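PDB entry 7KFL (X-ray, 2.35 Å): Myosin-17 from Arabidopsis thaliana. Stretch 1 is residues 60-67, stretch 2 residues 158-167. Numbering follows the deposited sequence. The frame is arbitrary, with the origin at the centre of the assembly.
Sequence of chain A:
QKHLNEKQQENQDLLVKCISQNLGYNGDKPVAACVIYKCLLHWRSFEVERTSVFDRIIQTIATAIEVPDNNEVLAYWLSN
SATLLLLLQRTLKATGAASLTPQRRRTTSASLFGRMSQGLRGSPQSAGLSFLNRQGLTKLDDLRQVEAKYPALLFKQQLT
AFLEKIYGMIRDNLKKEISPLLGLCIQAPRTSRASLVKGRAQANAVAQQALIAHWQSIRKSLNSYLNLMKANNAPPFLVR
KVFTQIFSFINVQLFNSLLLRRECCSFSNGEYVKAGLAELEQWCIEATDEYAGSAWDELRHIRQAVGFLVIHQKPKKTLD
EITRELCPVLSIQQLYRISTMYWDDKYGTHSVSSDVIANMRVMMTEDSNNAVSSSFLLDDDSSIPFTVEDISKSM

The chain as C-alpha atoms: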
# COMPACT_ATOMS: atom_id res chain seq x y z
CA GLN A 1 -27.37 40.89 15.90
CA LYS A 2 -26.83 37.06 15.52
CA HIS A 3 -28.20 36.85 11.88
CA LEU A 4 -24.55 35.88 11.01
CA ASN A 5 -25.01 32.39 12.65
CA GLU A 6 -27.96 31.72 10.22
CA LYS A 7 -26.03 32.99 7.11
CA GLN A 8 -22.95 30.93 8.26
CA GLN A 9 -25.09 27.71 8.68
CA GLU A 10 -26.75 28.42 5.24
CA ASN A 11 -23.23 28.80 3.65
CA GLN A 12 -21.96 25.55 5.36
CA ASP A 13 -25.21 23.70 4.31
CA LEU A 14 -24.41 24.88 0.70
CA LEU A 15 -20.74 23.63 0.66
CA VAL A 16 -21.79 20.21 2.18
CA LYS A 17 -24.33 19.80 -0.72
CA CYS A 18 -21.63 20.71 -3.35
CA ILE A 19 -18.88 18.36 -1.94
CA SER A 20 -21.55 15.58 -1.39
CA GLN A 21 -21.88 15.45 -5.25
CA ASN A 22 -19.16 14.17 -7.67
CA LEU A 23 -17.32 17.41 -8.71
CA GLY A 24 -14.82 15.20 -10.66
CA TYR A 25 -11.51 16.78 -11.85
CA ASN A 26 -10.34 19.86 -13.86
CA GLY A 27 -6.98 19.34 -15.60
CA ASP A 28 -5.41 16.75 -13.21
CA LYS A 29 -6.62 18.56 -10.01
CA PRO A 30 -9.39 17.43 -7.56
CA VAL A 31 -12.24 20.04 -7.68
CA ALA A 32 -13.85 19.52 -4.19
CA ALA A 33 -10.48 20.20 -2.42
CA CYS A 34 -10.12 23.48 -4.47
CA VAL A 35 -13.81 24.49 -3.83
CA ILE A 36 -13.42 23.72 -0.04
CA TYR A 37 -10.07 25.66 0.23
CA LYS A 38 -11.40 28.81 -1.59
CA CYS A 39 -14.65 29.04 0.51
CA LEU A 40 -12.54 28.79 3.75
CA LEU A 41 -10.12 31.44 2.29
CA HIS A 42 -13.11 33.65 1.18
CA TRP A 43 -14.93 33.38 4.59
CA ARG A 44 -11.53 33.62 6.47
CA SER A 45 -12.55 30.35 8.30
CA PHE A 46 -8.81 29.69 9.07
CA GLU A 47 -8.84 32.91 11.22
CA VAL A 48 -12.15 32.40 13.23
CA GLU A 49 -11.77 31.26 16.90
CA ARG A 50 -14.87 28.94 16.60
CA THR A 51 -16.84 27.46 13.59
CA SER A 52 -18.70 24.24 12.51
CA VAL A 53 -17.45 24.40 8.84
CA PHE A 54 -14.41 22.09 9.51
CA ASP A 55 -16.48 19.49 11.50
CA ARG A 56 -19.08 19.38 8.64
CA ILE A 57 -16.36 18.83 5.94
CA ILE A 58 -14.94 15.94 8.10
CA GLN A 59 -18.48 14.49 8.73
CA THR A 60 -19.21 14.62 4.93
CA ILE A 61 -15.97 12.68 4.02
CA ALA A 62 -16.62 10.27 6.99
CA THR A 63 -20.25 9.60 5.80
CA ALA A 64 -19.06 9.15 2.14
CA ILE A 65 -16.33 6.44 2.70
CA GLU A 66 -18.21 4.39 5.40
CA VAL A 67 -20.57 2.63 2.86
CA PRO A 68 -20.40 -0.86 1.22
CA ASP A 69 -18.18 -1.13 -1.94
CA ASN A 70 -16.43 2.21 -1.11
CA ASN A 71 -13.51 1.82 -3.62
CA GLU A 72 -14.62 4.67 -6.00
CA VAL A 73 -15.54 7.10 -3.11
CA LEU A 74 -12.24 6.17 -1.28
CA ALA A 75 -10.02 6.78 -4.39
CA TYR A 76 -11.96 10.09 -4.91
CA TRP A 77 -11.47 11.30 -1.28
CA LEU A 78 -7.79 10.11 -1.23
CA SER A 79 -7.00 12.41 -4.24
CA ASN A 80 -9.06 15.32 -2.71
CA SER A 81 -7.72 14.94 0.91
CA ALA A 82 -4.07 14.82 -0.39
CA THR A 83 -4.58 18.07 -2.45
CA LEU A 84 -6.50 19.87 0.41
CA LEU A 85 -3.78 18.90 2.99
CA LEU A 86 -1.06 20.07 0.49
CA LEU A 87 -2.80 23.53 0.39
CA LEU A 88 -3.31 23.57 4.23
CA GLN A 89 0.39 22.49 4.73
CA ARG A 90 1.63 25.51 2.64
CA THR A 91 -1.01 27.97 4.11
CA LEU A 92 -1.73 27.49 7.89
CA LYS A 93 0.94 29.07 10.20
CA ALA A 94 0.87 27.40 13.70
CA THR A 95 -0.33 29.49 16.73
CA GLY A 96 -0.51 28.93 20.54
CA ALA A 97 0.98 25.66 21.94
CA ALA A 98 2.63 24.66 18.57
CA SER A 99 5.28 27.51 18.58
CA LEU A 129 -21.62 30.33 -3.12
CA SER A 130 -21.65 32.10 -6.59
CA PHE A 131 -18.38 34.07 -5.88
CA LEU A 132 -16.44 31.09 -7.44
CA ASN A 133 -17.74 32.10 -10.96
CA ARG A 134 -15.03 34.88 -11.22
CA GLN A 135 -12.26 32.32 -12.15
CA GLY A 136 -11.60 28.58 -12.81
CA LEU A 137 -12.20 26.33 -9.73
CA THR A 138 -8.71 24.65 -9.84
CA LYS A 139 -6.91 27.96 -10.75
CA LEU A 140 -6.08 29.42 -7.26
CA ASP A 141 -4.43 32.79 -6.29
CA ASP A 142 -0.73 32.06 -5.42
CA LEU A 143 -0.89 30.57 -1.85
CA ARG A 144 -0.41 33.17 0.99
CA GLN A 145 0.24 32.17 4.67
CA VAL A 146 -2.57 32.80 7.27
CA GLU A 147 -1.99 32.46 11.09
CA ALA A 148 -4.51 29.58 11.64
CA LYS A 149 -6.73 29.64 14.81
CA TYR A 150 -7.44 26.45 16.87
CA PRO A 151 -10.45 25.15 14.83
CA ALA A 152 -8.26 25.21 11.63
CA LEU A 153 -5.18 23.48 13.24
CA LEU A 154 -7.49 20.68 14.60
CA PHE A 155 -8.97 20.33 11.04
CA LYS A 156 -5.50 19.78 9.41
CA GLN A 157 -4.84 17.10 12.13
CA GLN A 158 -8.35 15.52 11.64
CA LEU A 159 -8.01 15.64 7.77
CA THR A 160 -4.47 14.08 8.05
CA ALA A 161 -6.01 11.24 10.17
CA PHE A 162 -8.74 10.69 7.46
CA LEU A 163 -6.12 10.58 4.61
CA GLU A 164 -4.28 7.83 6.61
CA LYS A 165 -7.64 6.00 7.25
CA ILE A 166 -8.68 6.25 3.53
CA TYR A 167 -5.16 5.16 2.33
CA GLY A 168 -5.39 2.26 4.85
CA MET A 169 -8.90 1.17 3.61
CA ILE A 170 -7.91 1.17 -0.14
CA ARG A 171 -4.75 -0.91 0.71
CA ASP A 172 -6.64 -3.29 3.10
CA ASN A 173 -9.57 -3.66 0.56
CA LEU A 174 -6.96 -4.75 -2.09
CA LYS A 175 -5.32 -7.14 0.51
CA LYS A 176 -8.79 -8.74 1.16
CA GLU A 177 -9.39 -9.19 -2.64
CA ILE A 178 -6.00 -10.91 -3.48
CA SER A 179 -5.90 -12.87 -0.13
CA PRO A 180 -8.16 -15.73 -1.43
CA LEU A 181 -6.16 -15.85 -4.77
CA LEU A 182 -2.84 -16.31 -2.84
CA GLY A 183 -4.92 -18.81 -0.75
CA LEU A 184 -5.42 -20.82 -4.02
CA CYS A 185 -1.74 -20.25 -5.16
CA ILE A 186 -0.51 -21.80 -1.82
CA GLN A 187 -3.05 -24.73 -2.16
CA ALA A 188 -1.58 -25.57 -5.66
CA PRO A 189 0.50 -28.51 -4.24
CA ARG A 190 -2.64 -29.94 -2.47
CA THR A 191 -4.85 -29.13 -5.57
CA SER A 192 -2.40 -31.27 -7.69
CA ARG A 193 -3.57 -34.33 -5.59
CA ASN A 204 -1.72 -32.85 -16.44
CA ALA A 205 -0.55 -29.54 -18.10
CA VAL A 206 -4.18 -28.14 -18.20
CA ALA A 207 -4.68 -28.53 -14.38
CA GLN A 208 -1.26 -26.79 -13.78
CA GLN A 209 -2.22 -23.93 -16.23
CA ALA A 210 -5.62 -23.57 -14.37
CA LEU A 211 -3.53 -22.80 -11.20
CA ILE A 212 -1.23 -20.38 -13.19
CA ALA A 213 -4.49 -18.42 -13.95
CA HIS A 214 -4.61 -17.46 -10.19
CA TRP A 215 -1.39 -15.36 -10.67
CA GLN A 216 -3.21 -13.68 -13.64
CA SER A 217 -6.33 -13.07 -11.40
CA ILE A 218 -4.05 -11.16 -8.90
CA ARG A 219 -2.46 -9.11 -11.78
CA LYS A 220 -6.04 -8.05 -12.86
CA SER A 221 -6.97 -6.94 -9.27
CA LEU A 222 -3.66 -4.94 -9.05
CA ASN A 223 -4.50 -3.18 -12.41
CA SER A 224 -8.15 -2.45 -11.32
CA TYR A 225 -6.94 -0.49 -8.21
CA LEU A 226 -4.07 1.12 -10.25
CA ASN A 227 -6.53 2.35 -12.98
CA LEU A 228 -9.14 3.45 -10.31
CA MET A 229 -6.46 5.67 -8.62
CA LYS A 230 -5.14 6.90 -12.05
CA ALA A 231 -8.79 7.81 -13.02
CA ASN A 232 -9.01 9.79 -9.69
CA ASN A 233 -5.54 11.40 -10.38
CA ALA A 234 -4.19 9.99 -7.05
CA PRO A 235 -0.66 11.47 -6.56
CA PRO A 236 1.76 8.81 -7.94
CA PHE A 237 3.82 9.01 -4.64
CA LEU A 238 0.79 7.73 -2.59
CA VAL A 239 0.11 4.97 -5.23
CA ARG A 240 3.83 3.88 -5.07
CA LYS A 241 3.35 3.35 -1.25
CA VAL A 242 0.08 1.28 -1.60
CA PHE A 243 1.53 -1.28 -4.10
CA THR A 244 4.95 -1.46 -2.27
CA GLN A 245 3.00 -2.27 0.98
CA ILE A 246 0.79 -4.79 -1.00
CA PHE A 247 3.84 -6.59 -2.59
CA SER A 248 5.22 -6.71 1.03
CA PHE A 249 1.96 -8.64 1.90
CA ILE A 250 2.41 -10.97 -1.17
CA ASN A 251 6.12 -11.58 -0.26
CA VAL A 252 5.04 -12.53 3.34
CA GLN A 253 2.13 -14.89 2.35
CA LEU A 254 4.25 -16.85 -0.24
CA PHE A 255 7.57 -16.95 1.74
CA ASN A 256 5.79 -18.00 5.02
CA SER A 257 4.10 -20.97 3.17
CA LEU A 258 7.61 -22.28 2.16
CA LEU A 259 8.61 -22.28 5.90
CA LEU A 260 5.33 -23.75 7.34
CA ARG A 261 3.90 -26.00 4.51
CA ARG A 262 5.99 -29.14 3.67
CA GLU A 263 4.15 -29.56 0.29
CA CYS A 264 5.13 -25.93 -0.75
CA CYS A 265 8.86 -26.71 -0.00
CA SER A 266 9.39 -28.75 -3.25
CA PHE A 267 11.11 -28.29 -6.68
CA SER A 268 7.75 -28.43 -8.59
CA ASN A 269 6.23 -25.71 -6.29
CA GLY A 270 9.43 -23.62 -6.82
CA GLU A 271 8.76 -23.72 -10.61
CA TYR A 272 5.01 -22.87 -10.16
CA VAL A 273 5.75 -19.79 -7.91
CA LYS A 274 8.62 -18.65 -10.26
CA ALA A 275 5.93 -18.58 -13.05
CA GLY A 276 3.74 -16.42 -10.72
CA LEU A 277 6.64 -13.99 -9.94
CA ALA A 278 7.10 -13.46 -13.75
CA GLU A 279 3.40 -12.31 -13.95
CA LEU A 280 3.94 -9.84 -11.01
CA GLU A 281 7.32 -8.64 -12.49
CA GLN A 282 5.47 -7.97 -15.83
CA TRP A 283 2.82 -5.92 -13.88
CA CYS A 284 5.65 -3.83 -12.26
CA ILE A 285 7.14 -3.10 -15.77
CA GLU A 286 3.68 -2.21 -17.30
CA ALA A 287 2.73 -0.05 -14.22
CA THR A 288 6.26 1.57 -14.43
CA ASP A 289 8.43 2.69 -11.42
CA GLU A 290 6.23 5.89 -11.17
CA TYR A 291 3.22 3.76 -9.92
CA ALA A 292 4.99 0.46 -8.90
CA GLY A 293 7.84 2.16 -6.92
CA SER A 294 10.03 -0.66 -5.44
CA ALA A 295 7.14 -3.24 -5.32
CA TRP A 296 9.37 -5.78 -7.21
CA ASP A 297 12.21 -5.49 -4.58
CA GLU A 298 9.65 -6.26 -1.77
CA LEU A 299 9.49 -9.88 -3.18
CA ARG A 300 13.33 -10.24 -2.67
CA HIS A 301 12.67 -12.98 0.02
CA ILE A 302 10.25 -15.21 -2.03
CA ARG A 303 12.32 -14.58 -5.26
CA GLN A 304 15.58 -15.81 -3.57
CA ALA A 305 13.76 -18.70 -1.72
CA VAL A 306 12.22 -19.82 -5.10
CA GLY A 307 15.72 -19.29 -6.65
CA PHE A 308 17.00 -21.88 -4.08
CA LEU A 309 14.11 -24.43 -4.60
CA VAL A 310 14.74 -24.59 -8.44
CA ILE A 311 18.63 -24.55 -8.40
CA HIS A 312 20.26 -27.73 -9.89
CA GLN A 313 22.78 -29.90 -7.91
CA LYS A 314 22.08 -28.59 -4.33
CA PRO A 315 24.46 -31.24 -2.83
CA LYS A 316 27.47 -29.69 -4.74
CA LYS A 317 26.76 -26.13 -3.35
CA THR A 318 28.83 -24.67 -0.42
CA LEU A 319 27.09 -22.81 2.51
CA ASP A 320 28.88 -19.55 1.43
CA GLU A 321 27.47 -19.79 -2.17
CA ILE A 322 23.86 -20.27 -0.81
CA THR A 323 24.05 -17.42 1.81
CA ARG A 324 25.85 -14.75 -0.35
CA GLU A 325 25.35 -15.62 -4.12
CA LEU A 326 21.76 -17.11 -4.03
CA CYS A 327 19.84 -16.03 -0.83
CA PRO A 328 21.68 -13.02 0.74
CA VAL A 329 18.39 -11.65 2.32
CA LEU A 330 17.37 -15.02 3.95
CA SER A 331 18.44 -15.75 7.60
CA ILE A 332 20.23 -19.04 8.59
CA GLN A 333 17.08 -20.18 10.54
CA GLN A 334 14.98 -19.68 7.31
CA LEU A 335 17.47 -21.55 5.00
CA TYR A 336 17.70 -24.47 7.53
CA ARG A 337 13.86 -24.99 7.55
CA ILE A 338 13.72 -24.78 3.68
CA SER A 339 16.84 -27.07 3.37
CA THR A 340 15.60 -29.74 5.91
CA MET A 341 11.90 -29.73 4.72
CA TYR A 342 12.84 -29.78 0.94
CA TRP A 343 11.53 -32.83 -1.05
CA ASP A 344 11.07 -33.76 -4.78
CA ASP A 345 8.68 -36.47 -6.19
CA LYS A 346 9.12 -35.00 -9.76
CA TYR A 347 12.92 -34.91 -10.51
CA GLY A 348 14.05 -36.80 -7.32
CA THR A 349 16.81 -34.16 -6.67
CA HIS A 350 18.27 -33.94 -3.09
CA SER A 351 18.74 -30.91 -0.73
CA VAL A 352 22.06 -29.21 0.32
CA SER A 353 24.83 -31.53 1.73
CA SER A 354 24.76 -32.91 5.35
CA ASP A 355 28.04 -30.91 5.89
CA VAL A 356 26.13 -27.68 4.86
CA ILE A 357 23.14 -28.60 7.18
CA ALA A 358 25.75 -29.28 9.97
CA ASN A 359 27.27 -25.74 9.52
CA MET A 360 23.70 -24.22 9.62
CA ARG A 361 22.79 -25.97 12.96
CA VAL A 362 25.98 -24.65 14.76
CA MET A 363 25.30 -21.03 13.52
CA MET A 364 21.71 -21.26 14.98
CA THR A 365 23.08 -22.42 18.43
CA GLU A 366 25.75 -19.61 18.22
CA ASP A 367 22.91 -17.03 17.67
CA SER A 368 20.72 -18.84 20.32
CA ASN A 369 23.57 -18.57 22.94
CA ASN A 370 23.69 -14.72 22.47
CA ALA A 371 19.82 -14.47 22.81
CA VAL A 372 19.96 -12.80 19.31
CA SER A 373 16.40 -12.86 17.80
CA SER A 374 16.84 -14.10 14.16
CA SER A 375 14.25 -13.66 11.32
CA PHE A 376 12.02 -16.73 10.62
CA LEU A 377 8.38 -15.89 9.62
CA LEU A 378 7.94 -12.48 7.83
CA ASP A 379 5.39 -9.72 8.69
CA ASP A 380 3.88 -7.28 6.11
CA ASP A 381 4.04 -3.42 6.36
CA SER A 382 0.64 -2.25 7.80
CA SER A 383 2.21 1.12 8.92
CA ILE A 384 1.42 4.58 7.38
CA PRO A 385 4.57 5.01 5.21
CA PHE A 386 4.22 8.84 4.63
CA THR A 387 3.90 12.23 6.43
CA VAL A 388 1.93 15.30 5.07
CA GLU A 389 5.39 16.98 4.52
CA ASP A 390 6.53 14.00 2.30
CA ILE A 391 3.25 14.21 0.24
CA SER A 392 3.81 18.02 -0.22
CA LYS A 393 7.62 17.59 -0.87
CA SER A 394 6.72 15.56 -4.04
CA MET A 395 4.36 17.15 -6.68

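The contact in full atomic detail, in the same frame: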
# COMPACT_ATOMS: atom_id res chain seq x y z
N THR A 60 -18.84 14.90 6.34
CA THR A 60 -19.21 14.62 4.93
C THR A 60 -18.31 13.51 4.38
O THR A 60 -18.86 12.50 3.87
CB THR A 60 -19.14 15.91 4.09
OG1 THR A 60 -20.03 16.86 4.68
CG2 THR A 60 -19.51 15.69 2.64
N ILE A 61 -16.98 13.67 4.49
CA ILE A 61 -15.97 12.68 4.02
C ILE A 61 -16.20 11.36 4.78
O ILE A 61 -16.19 10.31 4.13
CB ILE A 61 -14.53 13.20 4.21
CG1 ILE A 61 -14.28 14.48 3.41
CG2 ILE A 61 -13.52 12.12 3.86
CD1 ILE A 61 -13.04 15.25 3.84
N ALA A 62 -16.38 11.44 6.10
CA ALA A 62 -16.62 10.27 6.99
C ALA A 62 -17.86 9.50 6.52
O ALA A 62 -17.78 8.27 6.45
CB ALA A 62 -16.75 10.73 8.42
N THR A 63 -18.95 10.20 6.20
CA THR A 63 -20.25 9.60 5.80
C THR A 63 -20.14 9.00 4.39
O THR A 63 -20.89 8.04 4.10
CB THR A 63 -21.40 10.62 5.86
OG1 THR A 63 -21.19 11.49 6.97
CG2 THR A 63 -22.75 9.96 5.98
N ALA A 64 -19.25 9.54 3.55
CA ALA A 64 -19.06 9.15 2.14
C ALA A 64 -18.33 7.81 2.04
O ALA A 64 -18.75 6.97 1.23
CB ALA A 64 -18.33 10.23 1.39
N ILE A 65 -17.26 7.61 2.83
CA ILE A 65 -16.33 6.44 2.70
C ILE A 65 -16.89 5.23 3.46
O ILE A 65 -16.52 4.10 3.10
CB ILE A 65 -14.90 6.79 3.16
CG1 ILE A 65 -14.80 6.98 4.68
CG2 ILE A 65 -14.37 7.99 2.38
CD1 ILE A 65 -13.41 7.32 5.17
N GLU A 66 -17.74 5.45 4.47
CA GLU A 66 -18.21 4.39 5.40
C GLU A 66 -19.49 3.74 4.85
O GLU A 66 -20.48 3.63 5.60
CB GLU A 66 -18.38 4.97 6.81
CG GLU A 66 -17.99 4.01 7.92
CD GLU A 66 -16.55 3.53 7.88
OE1 GLU A 66 -16.34 2.30 7.76
OE2 GLU A 66 -15.63 4.37 7.99
N VAL A 67 -19.45 3.31 3.58
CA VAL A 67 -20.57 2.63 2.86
C VAL A 67 -20.02 1.36 2.21
O VAL A 67 -18.81 1.23 2.03
CB VAL A 67 -21.23 3.56 1.82
CG1 VAL A 67 -22.10 4.61 2.48
CG2 VAL A 67 -20.21 4.21 0.90
N GLN A 158 -7.20 16.43 11.89
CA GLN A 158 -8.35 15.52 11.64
C GLN A 158 -8.34 15.06 10.17
O GLN A 158 -8.58 13.86 9.93
CB GLN A 158 -9.68 16.20 11.99
CG GLN A 158 -9.97 16.22 13.48
CD GLN A 158 -11.30 16.85 13.82
OE1 GLN A 158 -12.08 17.22 12.95
NE2 GLN A 158 -11.58 16.96 15.11
N LEU A 159 -8.05 15.96 9.23
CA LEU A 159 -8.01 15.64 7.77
C LEU A 159 -6.83 14.72 7.48
O LEU A 159 -7.01 13.79 6.66
CB LEU A 159 -7.93 16.94 6.95
CG LEU A 159 -8.03 16.76 5.44
CD1 LEU A 159 -9.34 16.09 5.05
CD2 LEU A 159 -7.89 18.09 4.72
N THR A 160 -5.67 14.96 8.10
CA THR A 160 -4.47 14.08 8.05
C THR A 160 -4.88 12.66 8.46
O THR A 160 -4.59 11.72 7.70
CB THR A 160 -3.34 14.64 8.92
OG1 THR A 160 -2.88 15.85 8.33
CG2 THR A 160 -2.17 13.69 9.07
N ALA A 161 -5.56 12.53 9.60
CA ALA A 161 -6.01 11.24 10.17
C ALA A 161 -6.94 10.52 9.17
O ALA A 161 -6.85 9.29 9.08
CB ALA A 161 -6.70 11.45 11.50
N PHE A 162 -7.77 11.26 8.44
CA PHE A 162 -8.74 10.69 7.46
C PHE A 162 -8.02 10.26 6.18
O PHE A 162 -8.42 9.24 5.61
CB PHE A 162 -9.90 11.66 7.22
CG PHE A 162 -11.12 11.30 8.03
CD1 PHE A 162 -11.27 11.76 9.33
CD2 PHE A 162 -12.09 10.46 7.51
CE1 PHE A 162 -12.39 11.41 10.08
CE2 PHE A 162 -13.20 10.11 8.26
CZ PHE A 162 -13.35 10.58 9.54
N LEU A 163 -6.98 10.99 5.75
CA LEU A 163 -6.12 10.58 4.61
C LEU A 163 -5.48 9.22 4.92
O LEU A 163 -5.49 8.34 4.04
CB LEU A 163 -5.05 11.64 4.35
CG LEU A 163 -4.02 11.29 3.27
CD1 LEU A 163 -4.71 11.01 1.94
CD2 LEU A 163 -3.00 12.39 3.10
N GLU A 164 -4.94 9.07 6.13
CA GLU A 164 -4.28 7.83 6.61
C GLU A 164 -5.31 6.70 6.66
O GLU A 164 -4.98 5.58 6.22
CB GLU A 164 -3.61 8.08 7.96
CG GLU A 164 -2.37 8.94 7.86
CD GLU A 164 -1.83 9.49 9.17
OE1 GLU A 164 -2.37 9.12 10.24
OE2 GLU A 164 -0.88 10.30 9.12
N LYS A 165 -6.52 6.98 7.16
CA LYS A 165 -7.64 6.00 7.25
C LYS A 165 -8.05 5.55 5.84
O LYS A 165 -8.20 4.33 5.63
CB LYS A 165 -8.83 6.61 7.98
CG LYS A 165 -10.08 5.74 8.03
CD LYS A 165 -11.11 6.24 9.02
CE LYS A 165 -12.45 5.55 8.87
NZ LYS A 165 -12.39 4.13 9.28
N ILE A 166 -8.26 6.51 4.94
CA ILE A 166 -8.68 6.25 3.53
C ILE A 166 -7.60 5.42 2.83
O ILE A 166 -7.93 4.34 2.32
CB ILE A 166 -9.00 7.58 2.80
CG1 ILE A 166 -10.32 8.18 3.31
CG2 ILE A 166 -9.03 7.39 1.29
CD1 ILE A 166 -10.48 9.66 3.03
N TYR A 167 -6.34 5.89 2.85
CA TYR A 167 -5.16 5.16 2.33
C TYR A 167 -5.18 3.72 2.84
O TYR A 167 -5.02 2.78 2.04
CB TYR A 167 -3.85 5.84 2.74
CG TYR A 167 -2.62 5.01 2.47
CD1 TYR A 167 -2.16 4.08 3.40
CD2 TYR A 167 -1.92 5.14 1.29
CE1 TYR A 167 -1.03 3.32 3.15
CE2 TYR A 167 -0.78 4.39 1.03
CZ TYR A 167 -0.34 3.47 1.96
OH TYR A 167 0.77 2.73 1.70

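Two helical segments of Myosin-17, 97 or more residues apart in sequence wherever they touch, run side by side in nearly the same direction (12° between axes, closest approach 11.5 Å) and bury 320 Å² between them, both sides summed. No hydrogen bond crosses; the contact is apolar packing with one salt bridge near the C-terminal end of stretch 1. Leu159 makes the first contact: its CA-to-CB bond points sideways, but chi1 t and chi2 p bring CD1 to 4.0 Å from Ile61 CD1, a meeting of two buried aliphatic side chains. The residues between the contacts of stretch 2 lie out of reach of stretch 1. Phe162 points toward stretch 1, and its ring reaches across to meet Ile61, Ala62 and Ile65. Phe162 CZ is 3.6 Å from Ala62 CB, where a lone methyl lets the ring tip come close to the helix. Ile65 CD1 lies at the ring edge, near its plane, 4.1 Å from Phe162 CD2, while Ile61 CG2 approaches the same CD2 obliquely at 4.3 Å. Lys165 points toward stretch 1 and reaches across to it with chi1 to chi3 all t; chi4 turns to p, and NZ forms a salt bridge with Glu66 OE2 at 3.5 Å, a long separation. Glu66, the first residue to leave helical phi/psi, starts sideways yet brings its carboxylate nearer. Both residues are exposed and oppositely charged, which suits the margin of the apolar contact: their charged ends can pair there without being buried. The lysine also contributes its aliphatic portion, with CE 4.2 Å from Ile65 CD1. Ile166, one turn after Phe162 and itself buried, completes the apolar patch: CG1 lies 3.7 Å from Ile65 CD1, and CD1 lies 4.0 Å from Ile61 CG2. Its CG1-CD1 arm thus touches both isoleucines, which point toward stretch 2 from successive turns.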